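Local coordinates for regulatory protein PCRH (Pseudomonas aeruginosa, PDB 2XCC), which probably acts as a tetratricopeptide-repeat chaperone of the type III secretion system, binding the pore-forming translocator proteins in the bacterial cytosol before their export, at the interface of chains A and B. Coordinates in Å, arbitrary orientation; residue numbers count along the deposited sequence, not the author numbering. Chains: chain A/B, Regulatory protein PCRH.

The interface of chains A and B. Residues chain A 55, 73-74, 77; chain B 76-77, 80-81.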
ATOM      1  N   PHE A  55       0.192   6.697   6.574  1.00 31.67           N
ATOM      2  CA  PHE A  55      -0.968   5.873   6.227  1.00 30.30           C
ATOM      3  C   PHE A  55      -1.975   5.794   7.359  1.00 28.14           C
ATOM      4  O   PHE A  55      -3.155   5.963   7.119  1.00 28.72           O
ATOM      5  CB  PHE A  55      -0.527   4.558   5.640  1.00 29.83           C
ATOM      6  CG  PHE A  55       0.392   4.756   4.535  1.00 27.77           C
ATOM      7  CD1 PHE A  55      -0.070   4.819   3.241  1.00 31.59           C
ATOM      8  CD2 PHE A  55       1.729   4.975   4.768  1.00 28.92           C
ATOM      9  CE1 PHE A  55       0.837   5.055   2.184  1.00 27.50           C
ATOM     10  CE2 PHE A  55       2.643   5.183   3.709  1.00 28.41           C
ATOM     11  CZ  PHE A  55       2.178   5.216   2.437  1.00 27.21           C
ATOM     12  N   GLN A  73      -7.812   0.628   1.898  1.00 33.53           N
ATOM     13  CA  GLN A  73      -6.521   0.607   1.185  1.00 33.55           C
ATOM     14  C   GLN A  73      -5.350   1.227   1.990  1.00 33.03           C
ATOM     15  O   GLN A  73      -4.316   0.566   2.097  1.00 32.80           O
ATOM     16  CB  GLN A  73      -6.644   1.359  -0.123  1.00 34.33           C
ATOM     17  CG  GLN A  73      -7.108   0.567  -1.305  1.00 37.78           C
ATOM     18  CD  GLN A  73      -7.762   1.477  -2.347  1.00 43.42           C
ATOM     19  OE1 GLN A  73      -7.136   2.407  -2.873  1.00 46.43           O
ATOM     20  NE2 GLN A  73      -9.026   1.223  -2.634  1.00 42.50           N
ATOM     21  N   SER A  74      -5.469   2.455   2.554  1.00 30.86           N
ATOM     22  CA  SER A  74      -4.300   2.987   3.292  1.00 30.77           C
ATOM     23  C   SER A  74      -3.927   2.066   4.412  1.00 28.77           C
ATOM     24  O   SER A  74      -2.769   1.711   4.538  1.00 28.62           O
ATOM     25  CB  SER A  74      -4.431   4.402   3.852  1.00 31.21           C
ATOM     26  OG  SER A  74      -5.124   5.208   2.963  1.00 36.13           O
ATOM     27  N   TYR A  77      -2.010  -1.115   3.390  1.00 28.53           N
ATOM     28  CA  TYR A  77      -0.639  -0.918   3.023  1.00 29.24           C
ATOM     29  C   TYR A  77       0.157  -0.609   4.302  1.00 30.43           C
ATOM     30  O   TYR A  77       1.221  -1.147   4.508  1.00 30.02           O
ATOM     31  CB  TYR A  77      -0.470   0.197   1.979  1.00 29.85           C
ATOM     32  CG  TYR A  77       0.998   0.495   1.715  1.00 29.99           C
ATOM     33  CD1 TYR A  77       1.757  -0.365   0.929  1.00 31.71           C
ATOM     34  CD2 TYR A  77       1.643   1.604   2.290  1.00 31.90           C
ATOM     35  CE1 TYR A  77       3.087  -0.127   0.667  1.00 28.44           C
ATOM     36  CE2 TYR A  77       3.022   1.840   2.034  1.00 32.15           C
ATOM     37  CZ  TYR A  77       3.706   0.953   1.204  1.00 30.48           C
ATOM     38  OH  TYR A  77       5.037   1.083   0.934  1.00 31.74           O
TER
ATOM     39  N   SER B  76       1.471  -2.892  -3.866  1.00 29.26           N
ATOM     40  CA  SER B  76       0.391  -2.316  -3.064  0.50 28.92           C
ATOM     41  C   SER B  76       0.569  -0.826  -2.869  1.00 28.91           C
ATOM     42  O   SER B  76      -0.409  -0.098  -2.722  1.00 30.64           O
ATOM     43  CB  SER B  76       0.263  -3.013  -1.710  0.50 29.07           C
ATOM     44  OG  SER B  76       0.178  -4.403  -1.868  0.50 27.21           O
ATOM     45  N   TYR B  77       1.809  -0.353  -2.860  1.00 29.59           N
ATOM     46  CA  TYR B  77       2.046   1.090  -2.890  1.00 28.76           C
ATOM     47  C   TYR B  77       1.673   1.578  -4.284  1.00 28.70           C
ATOM     48  O   TYR B  77       0.919   2.515  -4.423  1.00 28.40           O
ATOM     49  CB  TYR B  77       3.499   1.450  -2.569  1.00 29.77           C
ATOM     50  CG  TYR B  77       3.687   2.937  -2.537  1.00 29.20           C
ATOM     51  CD1 TYR B  77       3.234   3.677  -1.466  1.00 28.74           C
ATOM     52  CD2 TYR B  77       4.217   3.608  -3.621  1.00 27.36           C
ATOM     53  CE1 TYR B  77       3.354   5.054  -1.454  1.00 29.57           C
ATOM     54  CE2 TYR B  77       4.372   4.986  -3.612  1.00 26.56           C
ATOM     55  CZ  TYR B  77       3.922   5.706  -2.546  1.00 28.98           C
ATOM     56  OH  TYR B  77       4.040   7.077  -2.565  1.00 25.33           O
ATOM     57  N   LEU B  80      -1.977   1.970  -4.554  1.00 39.32           N
ATOM     58  CA  LEU B  80      -2.517   2.936  -3.612  1.00 39.65           C
ATOM     59  C   LEU B  80      -2.418   4.342  -4.175  1.00 40.44           C
ATOM     60  O   LEU B  80      -3.163   5.220  -3.805  1.00 39.91           O
ATOM     61  CB  LEU B  80      -1.727   2.853  -2.314  1.00 39.72           C
ATOM     62  CG  LEU B  80      -2.232   3.687  -1.157  1.00 39.41           C
ATOM     63  CD1 LEU B  80      -3.630   3.286  -0.703  1.00 38.50           C
ATOM     64  CD2 LEU B  80      -1.249   3.517  -0.053  1.00 37.67           C
ATOM     65  N   MET B  81      -1.490   4.545  -5.096  1.00 42.20           N
ATOM     66  CA  MET B  81      -1.195   5.880  -5.579  1.00 43.33           C
ATOM     67  C   MET B  81      -1.655   5.989  -6.988  1.00 44.13           C
ATOM     68  O   MET B  81      -1.849   7.088  -7.491  1.00 45.73           O
ATOM     69  CB  MET B  81       0.316   6.135  -5.490  1.00 43.49           C
ATOM     70  CG  MET B  81       0.826   5.978  -4.065  1.00 43.90           C
ATOM     71  SD  MET B  81       0.076   7.292  -3.069  1.00 50.96           S
ATOM     72  CE  MET B  81      -0.065   6.585  -1.445  1.00 41.68           C
TER
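B:Leu80 reaches across to A:Phe55, A:Gln73 and A:Tyr77, and its forked end divides the work. Methyl CD2 lies 3.4 Å from CE1 of A:Phe55, and also reaches CD1 of that ring and CB of A:Tyr77. Methyl CD1 turns the other way, to 3.6 Å from CB of A:Gln73, a residue in the first half of helix 68-81 of chain A. A chi1 of -174° swings the B:Leu80 branch away from its own backbone nitrogen and across to chain A. Its 72 Å² of hidden surface exceeds that of every other residue in the patch.

The second packing element is A:Tyr77, whose ring meets the start of the B:Tyr77 side chain. CB of B:Tyr77 lies to one side of the A:Tyr77 plane, displaced beyond the CE1-CZ rim, 3.6 Å from CE1. Parallel stacking of the two phenol rings is excluded, because their planes are inclined by about 56°; CD1 of B:Tyr77 instead approaches CZ of A:Tyr77 at 3.8 Å. B:Ser76 adds CB, 4.0 Å from CD1 of A:Tyr77.

Although both chains contribute helix 68-81, the two Tyr77 rings make different contacts across the interface: A:Tyr77 meets CB and CD1 of B:Tyr77, while CE1 of B:Tyr77 comes near CZ of A:Phe55. This pairing may not be the dimer used in the cell.

Behind this layer, intrachain packing probably steadies the rings. CD2 of A:Tyr77 stands 3.5 Å above the A:Phe55 ring, towards its rim, while B:Met81 puts CG over a face of B:Tyr77. The bent B:Met81 chain brings methyl CE to the margin of the contact, 4.0 Å from CE1 of A:Phe55.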